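Local coordinates for protein thermophilic dibenzothiophene desulfurization enzyme C (Paenibacillus sp. A11-2, PDB 5XDC) that probably catalyses the FMNH2-dependent oxidation of dibenzothiophene by O2, through the 5-oxide, to the 5,5-dioxide, at residues B[186-200]-B[214-228]. Residues are numbered along the deposited sequence; the frame is centred on the assembly and turned at random.
Sequences AALIPSDRAGVQVNG and SVTFSGVVVYPDELL
Strand 196-198 pairs antiparallel with 215-217, their axes 4.7 Å apart, and at the far ends of the two segments A187 bridges L227. These strands belong to the middle beta domain of the acyl-CoA dehydrogenase fold. Q197 and T216 form the hydrogen-bonded pair. The chain turns a corner at S218 and G219, where a G1 beta bulge against I152 leads into strand 220-222.

Between the two pairings, R193 CG is anti to the backbone N (chi1 170°), and bends at chi2 and chi3 bring the guanidinium end-on to E226. R193 NH1 donates to E226 OE1 at 2.9 Å. R193 NH2 donates to E226 OE2 at 2.7 Å. Each uses the syn lone pair of the oxygen. The two groups are nearly coplanar, 14° apart. NH1 also donates to V221 O. Y223 CE2 lies over the guanidinium face. Y223 N donates to E226 OE1 from above the carboxylate plane, so OE1 takes two donors.

Beside this salt bridge, I189 packs CG2 on V222 CB and CD1 on V220 CG1. On the sheet face shared by V196, V198 and V215, V196 CG1 packs on V215 CG1 at 4.0 Å.

N199 ND2 donates to S214 OG, which is also hydrogen-bonded to D201 OD2. N199 ND2 donates too, almost straight at 174°, to T216 OG1, 2.9 Å away.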
loop_
_atom_site.group_PDB
_atom_site.type_symbol
_atom_site.label_atom_id
_atom_site.label_comp_id
_atom_site.label_asym_id
_atom_site.label_seq_id
_atom_site.Cartn_x
_atom_site.Cartn_y
_atom_site.Cartn_z
ATOM N N ALA B 186 -12.122 39.842 -11.959
ATOM C CA ALA B 186 -12.703 38.748 -12.705
ATOM C C ALA B 186 -13.794 39.308 -13.596
ATOM O O ALA B 186 -14.451 40.290 -13.244
ATOM C CB ALA B 186 -13.280 37.662 -11.778
ATOM N N ALA B 187 -13.986 38.672 -14.741
ATOM C CA ALA B 187 -14.990 39.125 -15.694
ATOM C C ALA B 187 -15.425 37.954 -16.553
ATOM O O ALA B 187 -14.732 36.935 -16.658
ATOM C CB ALA B 187 -14.463 40.265 -16.574
ATOM N N LEU B 188 -16.586 38.114 -17.184
ATOM C CA LEU B 188 -17.126 37.125 -18.111
ATOM C C LEU B 188 -17.294 37.821 -19.456
ATOM O O LEU B 188 -18.127 38.731 -19.578
ATOM C CB LEU B 188 -18.461 36.568 -17.609
ATOM C CG LEU B 188 -19.009 35.389 -18.401
ATOM C CD1 LEU B 188 -18.219 34.137 -18.135
ATOM C CD2 LEU B 188 -20.460 35.128 -18.071
ATOM N N ILE B 189 -16.499 37.417 -20.450
ATOM C CA ILE B 189 -16.413 38.176 -21.700
ATOM C C ILE B 189 -16.552 37.233 -22.886
ATOM O O ILE B 189 -16.260 36.025 -22.792
ATOM C CB ILE B 189 -15.096 38.985 -21.790
ATOM C CG1 ILE B 189 -13.870 38.064 -21.882
ATOM C CG2 ILE B 189 -14.985 39.924 -20.626
ATOM C CD1 ILE B 189 -12.600 38.787 -22.285
ATOM N N PRO B 190 -16.991 37.755 -24.033
ATOM C CA PRO B 190 -16.992 36.948 -25.261
ATOM C C PRO B 190 -15.582 36.520 -25.637
ATOM O O PRO B 190 -14.620 37.269 -25.461
ATOM C CB PRO B 190 -17.590 37.895 -26.314
ATOM C CG PRO B 190 -18.237 38.985 -25.565
ATOM C CD PRO B 190 -17.506 39.118 -24.271
ATOM N N SER B 191 -15.467 35.304 -26.176
ATOM C CA SER B 191 -14.162 34.811 -26.581
ATOM C C SER B 191 -13.660 35.475 -27.857
ATOM O O SER B 191 -12.466 35.386 -28.149
ATOM C CB SER B 191 -14.194 33.290 -26.763
ATOM O OG SER B 191 -15.149 32.905 -27.732
ATOM N N ASP B 192 -14.529 36.133 -28.621
ATOM C CA ASP B 192 -14.100 36.884 -29.797
ATOM C C ASP B 192 -14.020 38.389 -29.539
ATOM O O ASP B 192 -13.978 39.175 -30.490
ATOM C CB ASP B 192 -15.018 36.590 -30.986
ATOM C CG ASP B 192 -16.463 36.985 -30.738
ATOM O OD1 ASP B 192 -16.802 37.473 -29.637
ATOM O OD2 ASP B 192 -17.276 36.801 -31.666
ATOM N N ARG B 193 -13.993 38.806 -28.279
ATOM C CA ARG B 193 -13.662 40.190 -27.958
ATOM C C ARG B 193 -12.330 40.552 -28.601
ATOM O O ARG B 193 -11.386 39.756 -28.596
ATOM C CB ARG B 193 -13.611 40.371 -26.439
ATOM C CG ARG B 193 -13.050 41.695 -25.884
ATOM C CD ARG B 193 -13.936 42.905 -26.097
ATOM N NE ARG B 193 -15.369 42.658 -25.920
ATOM C CZ ARG B 193 -15.998 42.615 -24.745
ATOM N NH1 ARG B 193 -15.343 42.776 -23.601
ATOM N NH2 ARG B 193 -17.307 42.403 -24.728
ATOM N N ALA B 194 -12.258 41.748 -29.184
ATOM C CA ALA B 194 -11.027 42.191 -29.839
ATOM C C ALA B 194 -9.835 42.053 -28.905
ATOM O O ALA B 194 -9.873 42.490 -27.754
ATOM C CB ALA B 194 -11.158 43.649 -30.295
ATOM N N GLY B 195 -8.763 41.437 -29.411
ATOM C CA GLY B 195 -7.550 41.271 -28.648
ATOM C C GLY B 195 -7.406 39.918 -27.981
ATOM O O GLY B 195 -6.323 39.617 -27.466
ATOM N N VAL B 196 -8.458 39.109 -27.962
ATOM C CA VAL B 196 -8.397 37.772 -27.373
ATOM C C VAL B 196 -7.911 36.794 -28.433
ATOM O O VAL B 196 -8.513 36.672 -29.506
ATOM C CB VAL B 196 -9.762 37.341 -26.819
ATOM C CG1 VAL B 196 -9.702 35.877 -26.330
ATOM C CG2 VAL B 196 -10.187 38.262 -25.676
ATOM N N GLN B 197 -6.835 36.069 -28.127
ATOM C CA GLN B 197 -6.333 35.037 -29.030
ATOM C C GLN B 197 -6.228 33.734 -28.253
ATOM O O GLN B 197 -5.421 33.629 -27.324
ATOM C CB GLN B 197 -4.980 35.423 -29.633
ATOM C CG GLN B 197 -4.387 34.361 -30.555
ATOM C CD GLN B 197 -5.247 34.088 -31.772
ATOM O OE1 GLN B 197 -5.560 34.999 -32.548
ATOM N NE2 GLN B 197 -5.634 32.825 -31.952
ATOM N N VAL B 198 -7.065 32.770 -28.618
ATOM C CA VAL B 198 -6.989 31.417 -28.070
ATOM C C VAL B 198 -5.904 30.687 -28.845
ATOM O O VAL B 198 -6.003 30.545 -30.064
ATOM C CB VAL B 198 -8.337 30.698 -28.187
ATOM C CG1 VAL B 198 -8.236 29.273 -27.653
ATOM C CG2 VAL B 198 -9.409 31.484 -27.450
ATOM N N ASN B 199 -4.863 30.225 -28.149
ATOM C CA ASN B 199 -3.656 29.821 -28.868
ATOM C C ASN B 199 -3.640 28.369 -29.336
ATOM O O ASN B 199 -2.840 28.043 -30.220
ATOM C CB ASN B 199 -2.426 30.089 -28.008
ATOM C CG ASN B 199 -2.166 31.565 -27.838
ATOM O OD1 ASN B 199 -2.260 32.333 -28.798
ATOM N ND2 ASN B 199 -1.875 31.978 -26.616
ATOM N N GLY B 200 -4.478 27.489 -28.793
ATOM C CA GLY B 200 -4.498 26.118 -29.284
ATOM C C GLY B 200 -3.240 25.307 -29.020
ATOM O O GLY B 200 -3.026 24.290 -29.681
ATOM N N SER B 214 -3.000 28.067 -23.797
ATOM C CA SER B 214 -2.929 29.439 -23.333
ATOM C C SER B 214 -3.881 30.340 -24.121
ATOM O O SER B 214 -4.372 29.996 -25.199
ATOM C CB SER B 214 -1.495 29.969 -23.422
ATOM O OG SER B 214 -1.034 29.952 -24.748
ATOM N N VAL B 215 -4.153 31.497 -23.530
ATOM C CA VAL B 215 -4.930 32.562 -24.153
ATOM C C VAL B 215 -4.126 33.838 -24.000
ATOM O O VAL B 215 -3.664 34.157 -22.898
ATOM C CB VAL B 215 -6.321 32.726 -23.511
ATOM C CG1 VAL B 215 -7.036 33.969 -24.075
ATOM C CG2 VAL B 215 -7.159 31.486 -23.735
ATOM N N THR B 216 -3.955 34.568 -25.099
ATOM C CA THR B 216 -3.190 35.801 -25.098
ATOM C C THR B 216 -4.158 36.965 -25.203
ATOM O O THR B 216 -5.013 36.980 -26.098
ATOM C CB THR B 216 -2.188 35.844 -26.257
ATOM O OG1 THR B 216 -1.223 34.788 -26.086
ATOM C CG2 THR B 216 -1.456 37.184 -26.269
ATOM N N PHE B 217 -4.046 37.899 -24.266
ATOM C CA PHE B 217 -4.858 39.113 -24.246
ATOM C C PHE B 217 -3.989 40.271 -24.714
ATOM O O PHE B 217 -3.002 40.611 -24.052
ATOM C CB PHE B 217 -5.394 39.393 -22.839
ATOM C CG PHE B 217 -6.255 38.289 -22.280
ATOM C CD1 PHE B 217 -5.686 37.198 -21.660
ATOM C CD2 PHE B 217 -7.637 38.349 -22.381
ATOM C CE1 PHE B 217 -6.474 36.184 -21.149
ATOM C CE2 PHE B 217 -8.435 37.328 -21.873
ATOM C CZ PHE B 217 -7.851 36.248 -21.262
ATOM N N SER B 218 -4.354 40.873 -25.844
ATOM C CA SER B 218 -3.655 42.042 -26.371
ATOM C C SER B 218 -4.587 43.251 -26.338
ATOM O O SER B 218 -5.395 43.436 -27.245
ATOM C CB SER B 218 -3.173 41.769 -27.790
ATOM O OG SER B 218 -2.209 40.742 -27.782
ATOM N N GLY B 219 -4.450 44.075 -25.305
ATOM C CA GLY B 219 -5.270 45.273 -25.199
ATOM C C GLY B 219 -6.753 44.974 -25.154
ATOM O O GLY B 219 -7.558 45.711 -25.739
ATOM N N VAL B 220 -7.137 43.910 -24.457
ATOM C CA VAL B 220 -8.527 43.472 -24.414
ATOM C C VAL B 220 -9.288 44.361 -23.440
ATOM O O VAL B 220 -8.918 44.476 -22.269
ATOM C CB VAL B 220 -8.613 41.992 -24.004
ATOM C CG1 VAL B 220 -10.023 41.577 -23.705
ATOM C CG2 VAL B 220 -8.069 41.140 -25.130
ATOM N N VAL B 221 -10.346 45.008 -23.919
ATOM C CA VAL B 221 -11.167 45.851 -23.049
ATOM C C VAL B 221 -12.288 45.002 -22.465
ATOM O O VAL B 221 -13.015 44.334 -23.207
ATOM C CB VAL B 221 -11.737 47.056 -23.813
ATOM C CG1 VAL B 221 -12.499 47.960 -22.846
ATOM C CG2 VAL B 221 -10.639 47.826 -24.500
ATOM N N VAL B 222 -12.408 44.986 -21.136
ATOM C CA VAL B 222 -13.578 44.400 -20.494
ATOM C C VAL B 222 -14.376 45.525 -19.848
ATOM O O VAL B 222 -13.825 46.384 -19.138
ATOM C CB VAL B 222 -13.233 43.255 -19.516
ATOM C CG1 VAL B 222 -11.824 42.744 -19.691
ATOM C CG2 VAL B 222 -13.559 43.557 -18.085
ATOM N N TYR B 223 -15.654 45.533 -20.131
ATOM C CA TYR B 223 -16.539 46.645 -19.843
ATOM C C TYR B 223 -17.145 46.487 -18.461
ATOM O O TYR B 223 -17.137 45.389 -17.885
ATOM C CB TYR B 223 -17.619 46.723 -20.917
ATOM C CG TYR B 223 -17.016 46.870 -22.305
ATOM C CD1 TYR B 223 -16.288 48.006 -22.644
ATOM C CD2 TYR B 223 -17.129 45.862 -23.245
ATOM C CE1 TYR B 223 -15.712 48.136 -23.909
ATOM C CE2 TYR B 223 -16.554 45.985 -24.507
ATOM C CZ TYR B 223 -15.843 47.122 -24.820
ATOM O OH TYR B 223 -15.272 47.238 -26.073
ATOM N N PRO B 224 -17.653 47.573 -17.878
ATOM C CA PRO B 224 -18.018 47.506 -16.458
ATOM C C PRO B 224 -19.138 46.538 -16.183
ATOM O O PRO B 224 -19.195 45.986 -15.072
ATOM C CB PRO B 224 -18.409 48.955 -16.130
ATOM C CG PRO B 224 -17.671 49.769 -17.152
ATOM C CD PRO B 224 -17.755 48.951 -18.393
ATOM N N ASP B 225 -20.021 46.293 -17.149
ATOM C CA ASP B 225 -21.128 45.374 -16.919
ATOM C C ASP B 225 -20.692 43.921 -17.027
ATOM O O ASP B 225 -21.516 43.026 -16.802
ATOM C CB ASP B 225 -22.294 45.661 -17.881
ATOM C CG ASP B 225 -21.909 45.556 -19.347
ATOM O OD1 ASP B 225 -20.772 45.919 -19.695
ATOM O OD2 ASP B 225 -22.760 45.128 -20.156
ATOM N N GLU B 226 -19.417 43.670 -17.342
ATOM C CA GLU B 226 -18.881 42.314 -17.429
ATOM C C GLU B 226 -18.053 41.931 -16.210
ATOM O O GLU B 226 -17.714 40.751 -16.052
ATOM C CB GLU B 226 -18.034 42.179 -18.706
ATOM C CG GLU B 226 -18.842 42.428 -19.971
ATOM C CD GLU B 226 -18.004 42.540 -21.245
ATOM O OE1 GLU B 226 -16.846 43.017 -21.175
ATOM O OE2 GLU B 226 -18.532 42.152 -22.314
ATOM N N LEU B 227 -17.703 42.895 -15.369
ATOM C CA LEU B 227 -16.919 42.638 -14.174
ATOM C C LEU B 227 -17.733 41.895 -13.124
ATOM O O LEU B 227 -18.929 42.147 -12.928
ATOM C CB LEU B 227 -16.405 43.953 -13.607
ATOM C CG LEU B 227 -15.506 44.706 -14.584
ATOM C CD1 LEU B 227 -15.305 46.124 -14.110
ATOM C CD2 LEU B 227 -14.189 44.007 -14.708
ATOM N N LEU B 228 -17.069 40.961 -12.452
ATOM C CA LEU B 228 -17.680 40.138 -11.416
ATOM C C LEU B 228 -17.192 40.665 -10.077
ATOM O O LEU B 228 -16.049 40.419 -9.674
ATOM C CB LEU B 228 -17.322 38.673 -11.616
ATOM C CG LEU B 228 -17.841 38.087 -12.920
ATOM C CD1 LEU B 228 -17.171 36.748 -13.209
ATOM C CD2 LEU B 228 -19.353 37.959 -12.862
HETATM O O HOH W 1 -13.628 41.800 -10.184
HETATM O O HOH W 2 -10.961 44.772 -26.760
HETATM O O HOH W 3 -3.964 38.535 -28.520
HETATM O O HOH W 4 -5.559 27.630 -25.982
#